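Local coordinates for pectate lyase 47 (Bacillus sp. TS-47, PDB 1VBL), which is a thermostable, calcium-binding pectate lyase of polysaccharide lyase family 1 that probably cleaves the polygalacturonate chain of pectin by beta-elimination, at residues A[6-9]-A[15-18]; A[92-97]-A[183-188]; A[150-155]-A[198-203]. All coordinates share one frame; numbering follows the deposited sequence.

Interaction 1: A[6-9]-A[15-18]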
loop_
_atom_site.group_PDB
_atom_site.type_symbol
_atom_site.label_atom_id
_atom_site.label_comp_id
_atom_site.label_asym_id
_atom_site.label_seq_id
_atom_site.Cartn_x
_atom_site.Cartn_y
_atom_site.Cartn_z
ATOM N N GLU A 6 20.758 -0.322 -10.394
ATOM C CA GLU A 6 19.832 -1.265 -11.015
ATOM C C GLU A 6 18.507 -0.617 -11.398
ATOM O O GLU A 6 17.966 0.206 -10.656
ATOM C CB GLU A 6 19.572 -2.447 -10.080
ATOM C CG GLU A 6 20.669 -3.502 -10.097
ATOM C CD GLU A 6 20.420 -4.617 -9.100
ATOM O OE1 GLU A 6 19.240 -4.953 -8.866
ATOM O OE2 GLU A 6 21.405 -5.167 -8.559
ATOM N N VAL A 7 17.992 -0.990 -12.566
ATOM C CA VAL A 7 16.730 -0.442 -13.038
ATOM C C VAL A 7 15.750 -1.549 -13.397
ATOM O O VAL A 7 16.101 -2.729 -13.411
ATOM C CB VAL A 7 16.937 0.472 -14.267
ATOM C CG1 VAL A 7 17.919 1.588 -13.919
ATOM C CG2 VAL A 7 17.450 -0.344 -15.452
ATOM N N LEU A 8 14.514 -1.150 -13.673
ATOM C CA LEU A 8 13.448 -2.077 -14.031
ATOM C C LEU A 8 13.731 -2.757 -15.373
ATOM O O LEU A 8 14.114 -2.099 -16.342
ATOM C CB LEU A 8 12.125 -1.316 -14.123
ATOM C CG LEU A 8 10.878 -2.158 -14.395
ATOM C CD1 LEU A 8 10.482 -2.888 -13.123
ATOM C CD2 LEU A 8 9.743 -1.260 -14.876
ATOM N N LYS A 9 13.534 -4.070 -15.430
ATOM C CA LYS A 9 13.754 -4.819 -16.662
ATOM C C LYS A 9 12.864 -4.236 -17.755
ATOM O O LYS A 9 11.785 -3.702 -17.478
ATOM C CB LYS A 9 13.444 -6.307 -16.468
ATOM C CG LYS A 9 14.330 -7.007 -15.448
ATOM C CD LYS A 9 13.619 -7.148 -14.098
ATOM C CE LYS A 9 13.222 -5.791 -13.521
ATOM N NZ LYS A 9 12.482 -5.872 -12.258
ATOM N N ALA A 15 5.200 -0.469 -15.400
ATOM C CA ALA A 15 6.209 0.569 -15.190
ATOM C C ALA A 15 7.289 0.531 -16.271
ATOM O O ALA A 15 8.113 1.443 -16.369
ATOM C CB ALA A 15 6.844 0.411 -13.815
ATOM N N ALA A 16 7.290 -0.523 -17.079
ATOM C CA ALA A 16 8.274 -0.659 -18.151
ATOM C C ALA A 16 7.808 0.053 -19.423
ATOM O O ALA A 16 8.560 0.181 -20.389
ATOM C CB ALA A 16 8.529 -2.132 -18.445
ATOM N N TYR A 17 6.565 0.523 -19.408
ATOM C CA TYR A 17 5.992 1.213 -20.559
ATOM C C TYR A 17 6.885 2.352 -21.050
ATOM O O TYR A 17 7.453 3.102 -20.251
ATOM C CB TYR A 17 4.613 1.771 -20.205
ATOM C CG TYR A 17 3.944 2.492 -21.354
ATOM C CD1 TYR A 17 3.349 1.783 -22.398
ATOM C CD2 TYR A 17 3.937 3.885 -21.416
ATOM C CE1 TYR A 17 2.764 2.445 -23.478
ATOM C CE2 TYR A 17 3.358 4.556 -22.490
ATOM C CZ TYR A 17 2.774 3.831 -23.516
ATOM O OH TYR A 17 2.206 4.497 -24.581
ATOM N N GLY A 18 7.001 2.474 -22.370
ATOM C CA GLY A 18 7.814 3.528 -22.955
ATOM C C GLY A 18 9.288 3.399 -22.630
ATOM O O GLY A 18 9.916 2.396 -22.964
#
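Within the long N-terminal loop that precedes strand 32-35, L8 folds back onto the short 3-10 turn at A15 and A16. One branch of the leucine does the touching. Its CD2 sits almost straight above the peptide group that joins the two alanines, 3.3 Å from A15 C and 3.4 Å from A16 N. The methyl groups of the alanines flank it, A15 CB at 3.5 Å from L8 CD2 and A16 CB at 3.9 Å. With CG opposite the backbone N (chi1 -176°), the leucine stretches out to this peptide, while its other branch rests on W201 of strand 200-208. Alanine suits both turn positions, because a single methyl lets the leucine come right down on the main chain. A16 CB also packs against K9 O, 3.7 Å away, whereas the lysine's ammonium end turns elsewhere, to a salt bridge with D12. Neither segment hydrogen-bonds to the other; A15 is held instead by T242 OG1 at its N and T21 OG1 at its O. The result is an irregular N-terminal arm laid over W201 on the outside of the parallel beta-helix, the fold of family 1 pectate lyases.

Interaction 2: A[92-97]-A[183-188]; sequences AYLREY and GEWNSE
W185 reaches out from strand 184-186 to touch Y93 and L94 of helix 90-97, and its indole carries this side of the contact. From CB, the first torsion places CG opposite the carbonyl carbon (chi1 -73°) and sends the ring system toward the helix. On the pyrrole side, NE1 does not serve the helix at all: it donates to the carbonyl O of Y220, which supplies a partner for the one polar atom of a buried ring and should limit its rotation. The benzene half runs on to the contact. CZ3 comes to 3.9 Å from Y93 CE1, and the tip atom CH2 lies 3.8 Å from that same CE1 and 4.2 Å from Y93 CD1.

The strand that carries the tryptophan pairs antiparallel with 174-176 in a beta-hairpin, an excursion from the parallel beta-helix made shortly before the chain reaches D190, one of the calcium ligands. W175 on the partner strand also meets the indole and touches Y93, so aromatic residues fill the gap between hairpin and helix. The W185 side chain itself remains about 14 Å from the calcium ion.

Y93 approaches from the other direction, and the two side chains slide past one another with their ring planes tilted by about 37°. A large flat residue that can also bond at its far end fits here: the tyrosine ring offers carbon to the indole, while its OH hydrogen-bonds to E112 OE1 on helix 110-126. Over the centre of one face of this ring, 3.4 Å above its plane, stands CD2 of Y97, one helical turn later. L94 adds a looser aliphatic touch, its CD1 lying 4.2 Å from W185 CH2.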
loop_
_atom_site.group_PDB
_atom_site.type_symbol
_atom_site.label_atom_id
_atom_site.label_comp_id
_atom_site.label_asym_id
_atom_site.label_seq_id
_atom_site.Cartn_x
_atom_site.Cartn_y
_atom_site.Cartn_z
ATOM N N ALA A 92 -11.758 14.873 25.603
ATOM C CA ALA A 92 -12.812 15.818 25.254
ATOM C C ALA A 92 -13.394 15.465 23.891
ATOM O O ALA A 92 -14.593 15.615 23.657
ATOM C CB ALA A 92 -12.258 17.239 25.239
ATOM N N TYR A 93 -12.539 14.993 22.990
ATOM C CA TYR A 93 -12.984 14.617 21.656
ATOM C C TYR A 93 -13.886 13.395 21.765
ATOM O O TYR A 93 -14.910 13.302 21.088
ATOM C CB TYR A 93 -11.776 14.316 20.762
ATOM C CG TYR A 93 -12.128 14.053 19.315
ATOM C CD1 TYR A 93 -12.516 12.782 18.891
ATOM C CD2 TYR A 93 -12.078 15.079 18.368
ATOM C CE1 TYR A 93 -12.843 12.536 17.560
ATOM C CE2 TYR A 93 -12.404 14.844 17.036
ATOM C CZ TYR A 93 -12.787 13.570 16.640
ATOM O OH TYR A 93 -13.121 13.333 15.327
ATOM N N LEU A 94 -13.499 12.458 22.623
ATOM C CA LEU A 94 -14.283 11.247 22.837
ATOM C C LEU A 94 -15.656 11.582 23.413
ATOM O O LEU A 94 -16.673 11.048 22.964
ATOM C CB LEU A 94 -13.544 10.303 23.785
ATOM C CG LEU A 94 -12.755 9.147 23.162
ATOM C CD1 LEU A 94 -12.000 9.611 21.937
ATOM C CD2 LEU A 94 -11.809 8.573 24.210
ATOM N N ARG A 95 -15.681 12.468 24.403
ATOM C CA ARG A 95 -16.937 12.863 25.036
ATOM C C ARG A 95 -17.845 13.628 24.081
ATOM O O ARG A 95 -19.063 13.458 24.089
ATOM C CB ARG A 95 -16.669 13.733 26.271
ATOM C CG ARG A 95 -16.059 12.994 27.453
ATOM C CD ARG A 95 -16.192 13.817 28.734
ATOM N NE ARG A 95 -15.399 15.043 28.702
ATOM C CZ ARG A 95 -14.085 15.091 28.898
ATOM N NH1 ARG A 95 -13.406 13.979 29.147
ATOM N NH2 ARG A 95 -13.448 16.252 28.838
ATOM N N GLU A 96 -17.243 14.470 23.254
ATOM C CA GLU A 96 -17.991 15.290 22.311
ATOM C C GLU A 96 -18.609 14.547 21.128
ATOM O O GLU A 96 -19.763 14.794 20.772
ATOM C CB GLU A 96 -17.088 16.404 21.773
ATOM C CG GLU A 96 -17.768 17.377 20.812
ATOM C CD GLU A 96 -18.685 18.361 21.518
ATOM O OE1 GLU A 96 -19.324 19.190 20.831
ATOM O OE2 GLU A 96 -18.765 18.312 22.762
ATOM N N TYR A 97 -17.856 13.627 20.535
ATOM C CA TYR A 97 -18.333 12.932 19.346
ATOM C C TYR A 97 -18.778 11.477 19.449
ATOM O O TYR A 97 -19.064 10.850 18.427
ATOM C CB TYR A 97 -17.275 13.076 18.249
ATOM C CG TYR A 97 -16.946 14.523 17.960
ATOM C CD1 TYR A 97 -17.900 15.375 17.401
ATOM C CD2 TYR A 97 -15.694 15.054 18.281
ATOM C CE1 TYR A 97 -17.620 16.720 17.168
ATOM C CE2 TYR A 97 -15.402 16.399 18.049
ATOM C CZ TYR A 97 -16.368 17.226 17.493
ATOM O OH TYR A 97 -16.089 18.553 17.249
ATOM N N GLY A 183 -20.078 3.094 11.989
ATOM C CA GLY A 183 -19.117 4.179 11.930
ATOM C C GLY A 183 -17.713 3.610 12.012
ATOM O O GLY A 183 -17.533 2.445 12.372
ATOM N N GLU A 184 -16.711 4.418 11.685
ATOM C CA GLU A 184 -15.334 3.944 11.728
ATOM C C GLU A 184 -14.332 5.071 11.915
ATOM O O GLU A 184 -14.598 6.228 11.571
ATOM C CB GLU A 184 -14.971 3.216 10.424
ATOM C CG GLU A 184 -15.787 1.971 10.082
ATOM C CD GLU A 184 -15.626 0.851 11.094
ATOM O OE1 GLU A 184 -14.550 0.762 11.724
ATOM O OE2 GLU A 184 -16.572 0.048 11.248
ATOM N N TRP A 185 -13.179 4.718 12.472
ATOM C CA TRP A 185 -12.089 5.662 12.641
ATOM C C TRP A 185 -11.302 5.480 11.350
ATOM O O TRP A 185 -11.217 4.366 10.832
ATOM C CB TRP A 185 -11.188 5.279 13.817
ATOM C CG TRP A 185 -11.784 5.516 15.163
ATOM C CD1 TRP A 185 -12.438 4.611 15.944
ATOM C CD2 TRP A 185 -11.781 6.749 15.889
ATOM N NE1 TRP A 185 -12.842 5.203 17.119
ATOM C CE2 TRP A 185 -12.455 6.517 17.109
ATOM C CE3 TRP A 185 -11.276 8.030 15.626
ATOM C CZ2 TRP A 185 -12.636 7.520 18.068
ATOM C CZ3 TRP A 185 -11.457 9.030 16.580
ATOM C CH2 TRP A 185 -12.131 8.766 17.787
ATOM N N ASN A 186 -10.742 6.558 10.822
ATOM C CA ASN A 186 -9.965 6.451 9.599
ATOM C C ASN A 186 -8.721 7.313 9.684
ATOM O O ASN A 186 -8.765 8.458 10.145
ATOM C CB ASN A 186 -10.818 6.840 8.390
ATOM C CG ASN A 186 -11.966 5.867 8.156
ATOM O OD1 ASN A 186 -11.749 4.669 7.940
ATOM N ND2 ASN A 186 -13.195 6.375 8.205
ATOM N N SER A 187 -7.604 6.741 9.250
ATOM C CA SER A 187 -6.329 7.433 9.279
ATOM C C SER A 187 -5.866 7.836 7.891
ATOM O O SER A 187 -6.390 7.362 6.887
ATOM C CB SER A 187 -5.285 6.564 9.970
ATOM O OG SER A 187 -5.588 6.466 11.349
ATOM N N GLU A 188 -4.860 8.699 7.853
ATOM C CA GLU A 188 -4.348 9.253 6.607
ATOM C C GLU A 188 -3.021 8.733 6.059
ATOM O O GLU A 188 -2.781 8.800 4.857
ATOM C CB GLU A 188 -4.237 10.773 6.782
ATOM C CG GLU A 188 -3.424 11.500 5.724
ATOM C CD GLU A 188 -4.283 12.123 4.646
ATOM O OE1 GLU A 188 -3.713 12.695 3.695
ATOM O OE2 GLU A 188 -5.527 12.049 4.754
#

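Interaction 3: A[150-155]-A[198-203]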
loop_
_atom_site.group_PDB
_atom_site.type_symbol
_atom_site.label_atom_id
_atom_site.label_comp_id
_atom_site.label_asym_id
_atom_site.label_seq_id
_atom_site.Cartn_x
_atom_site.Cartn_y
_atom_site.Cartn_z
ATOM N N PHE A 150 6.472 7.474 2.483
ATOM C CA PHE A 150 6.909 8.258 1.338
ATOM C C PHE A 150 5.712 8.708 0.526
ATOM O O PHE A 150 4.805 7.922 0.248
ATOM C CB PHE A 150 7.842 7.441 0.438
ATOM C CG PHE A 150 9.226 7.283 0.990
ATOM C CD1 PHE A 150 10.003 8.402 1.283
ATOM C CD2 PHE A 150 9.755 6.017 1.218
ATOM C CE1 PHE A 150 11.290 8.261 1.798
ATOM C CE2 PHE A 150 11.039 5.863 1.732
ATOM C CZ PHE A 150 11.810 6.986 2.024
ATOM N N LEU A 151 5.724 9.980 0.149
ATOM C CA LEU A 151 4.656 10.559 -0.647
ATOM C C LEU A 151 5.222 10.769 -2.048
ATOM O O LEU A 151 6.051 11.655 -2.273
ATOM C CB LEU A 151 4.220 11.899 -0.047
ATOM C CG LEU A 151 2.734 12.262 -0.076
ATOM C CD1 LEU A 151 1.948 11.269 0.769
ATOM C CD2 LEU A 151 2.542 13.675 0.476
ATOM N N ILE A 152 4.791 9.928 -2.980
ATOM C CA ILE A 152 5.239 10.021 -4.363
ATOM C C ILE A 152 4.097 10.730 -5.075
ATOM O O ILE A 152 3.211 10.091 -5.649
ATOM C CB ILE A 152 5.468 8.611 -4.950
ATOM C CG1 ILE A 152 6.432 7.834 -4.046
ATOM C CG2 ILE A 152 6.052 8.711 -6.353
ATOM C CD1 ILE A 152 6.653 6.385 -4.461
ATOM N N LYS A 153 4.124 12.060 -5.017
ATOM C CA LYS A 153 3.068 12.884 -5.585
ATOM C C LYS A 153 3.457 13.767 -6.767
ATOM O O LYS A 153 4.382 14.574 -6.679
ATOM C CB LYS A 153 2.476 13.759 -4.479
ATOM C CG LYS A 153 1.284 14.589 -4.910
ATOM C CD LYS A 153 0.673 15.295 -3.715
ATOM C CE LYS A 153 -0.610 16.017 -4.082
ATOM N NZ LYS A 153 -1.289 16.528 -2.857
ATOM N N ASN A 154 2.718 13.610 -7.862
ATOM C CA ASN A 154 2.936 14.373 -9.083
ATOM C C ASN A 154 4.361 14.290 -9.613
ATOM O O ASN A 154 4.897 15.266 -10.137
ATOM C CB ASN A 154 2.548 15.841 -8.870
ATOM C CG ASN A 154 1.084 16.007 -8.519
ATOM O OD1 ASN A 154 0.206 15.501 -9.218
ATOM N ND2 ASN A 154 0.811 16.723 -7.435
ATOM N N VAL A 155 4.978 13.122 -9.478
ATOM C CA VAL A 155 6.335 12.939 -9.975
ATOM C C VAL A 155 6.391 11.737 -10.906
ATOM O O VAL A 155 5.384 11.055 -11.110
ATOM C CB VAL A 155 7.341 12.749 -8.817
ATOM C CG1 VAL A 155 7.444 14.033 -8.019
ATOM C CG2 VAL A 155 6.908 11.597 -7.916
ATOM N N SER A 198 3.717 8.538 -12.250
ATOM C CA SER A 198 3.868 7.421 -13.172
ATOM C C SER A 198 5.286 6.862 -13.182
ATOM O O SER A 198 6.228 7.514 -12.730
ATOM C CB SER A 198 3.468 7.841 -14.589
ATOM O OG SER A 198 4.418 8.728 -15.145
ATOM N N HIS A 199 5.419 5.648 -13.710
ATOM C CA HIS A 199 6.699 4.951 -13.787
ATOM C C HIS A 199 7.338 4.812 -12.415
ATOM O O HIS A 199 8.384 5.397 -12.126
ATOM C CB HIS A 199 7.641 5.659 -14.764
ATOM C CG HIS A 199 7.211 5.534 -16.191
ATOM N ND1 HIS A 199 6.414 6.470 -16.814
ATOM C CD2 HIS A 199 7.399 4.541 -17.091
ATOM C CE1 HIS A 199 6.130 6.059 -18.037
ATOM N NE2 HIS A 199 6.715 4.890 -18.230
ATOM N N ILE A 200 6.687 4.020 -11.572
ATOM C CA ILE A 200 7.156 3.783 -10.214
ATOM C C ILE A 200 7.368 2.291 -10.019
ATOM O O ILE A 200 6.505 1.488 -10.360
ATOM C CB ILE A 200 6.120 4.254 -9.172
ATOM C CG1 ILE A 200 5.618 5.662 -9.515
ATOM C CG2 ILE A 200 6.730 4.206 -7.776
ATOM C CD1 ILE A 200 6.692 6.737 -9.524
ATOM N N TRP A 201 8.519 1.924 -9.470
ATOM C CA TRP A 201 8.827 0.525 -9.217
ATOM C C TRP A 201 9.053 0.333 -7.726
ATOM O O TRP A 201 9.970 0.915 -7.152
ATOM C CB TRP A 201 10.074 0.112 -10.002
ATOM C CG TRP A 201 10.435 -1.343 -9.882
ATOM C CD1 TRP A 201 9.576 -2.399 -9.726
ATOM C CD2 TRP A 201 11.746 -1.905 -9.996
ATOM N NE1 TRP A 201 10.275 -3.583 -9.741
ATOM C CE2 TRP A 201 11.608 -3.309 -9.904
ATOM C CE3 TRP A 201 13.027 -1.360 -10.169
ATOM C CZ2 TRP A 201 12.706 -4.177 -9.981
ATOM C CZ3 TRP A 201 14.119 -2.225 -10.247
ATOM C CH2 TRP A 201 13.949 -3.618 -10.153
ATOM N N ILE A 202 8.188 -0.465 -7.106
ATOM C CA ILE A 202 8.270 -0.774 -5.679
ATOM C C ILE A 202 8.669 -2.240 -5.639
ATOM O O ILE A 202 7.859 -3.112 -5.932
ATOM C CB ILE A 202 6.905 -0.589 -5.002
ATOM C CG1 ILE A 202 6.382 0.831 -5.268
ATOM C CG2 ILE A 202 7.017 -0.889 -3.509
ATOM C CD1 ILE A 202 7.333 1.939 -4.836
ATOM N N ASP A 203 9.909 -2.515 -5.251
ATOM C CA ASP A 203 10.410 -3.886 -5.292
ATOM C C ASP A 203 11.223 -4.340 -4.078
ATOM O O ASP A 203 12.018 -3.583 -3.526
ATOM C CB ASP A 203 11.248 -4.017 -6.574
ATOM C CG ASP A 203 11.922 -5.364 -6.712
ATOM O OD1 ASP A 203 11.286 -6.300 -7.236
ATOM O OD2 ASP A 203 13.094 -5.480 -6.295
#
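I152, I200 and V155 bring most of the buried surface to this contact, which lies just inside a corner of the parallel beta-helix. Strands 149-153 and 200-208 are not neighbours in one sheet; each belongs to a different face, and both isoleucines point into the space between them. They lie alongside each other and run in opposite directions, the gamma methyl of each against the delta methyl of the other: I152 CG2 is 3.8 Å from I200 CD1, and I152 CD1 is 4.0 Å from I200 CG2. In I152, with CG1 beside the backbone N (chi1 -54°), CG2 is left opposite that N and faces I200 CD1. Beta-branched residues suit such extended strands and fill the core close to the backbone.

V155 contributes through its main chain. Its carbonyl O accepts a hydrogen bond from S198 N, 3.2 Å away, in the carbonyl plane and moderately bent (148° at the hydrogen), so one corner is tied to the corner of the next coil. S197 OG reinforces the place by bonding V155 N and I152 O, and S198 OG turns to D156. The chemistry implies a division of labour: close-fitting aliphatic packing inside, with polar groups at the turns joining one coil to the next, consistent with their keeping the coils aligned.

In the fold
From the N terminus, interaction 1 comes first and closes a short loop, with five residues between its segments, before the first strand of the beta-helix. Interactions 2 and 3 follow as long-range closures of 85 and 42 intervening residues, and they cross: 150-155 lies between the two segments of interaction 2, and 183-188 between those of interaction 3. One ties the peripheral helix 90-97 to a hairpin, the other joins two faces of the beta-helix. Interactions 1 and 3 touch, Y17 O lying 2.8 Å from H199 NE2 in a probable hydrogen bond. Interaction 2 sits beyond the chain's centre, about 43 Å from interaction 1 between centres.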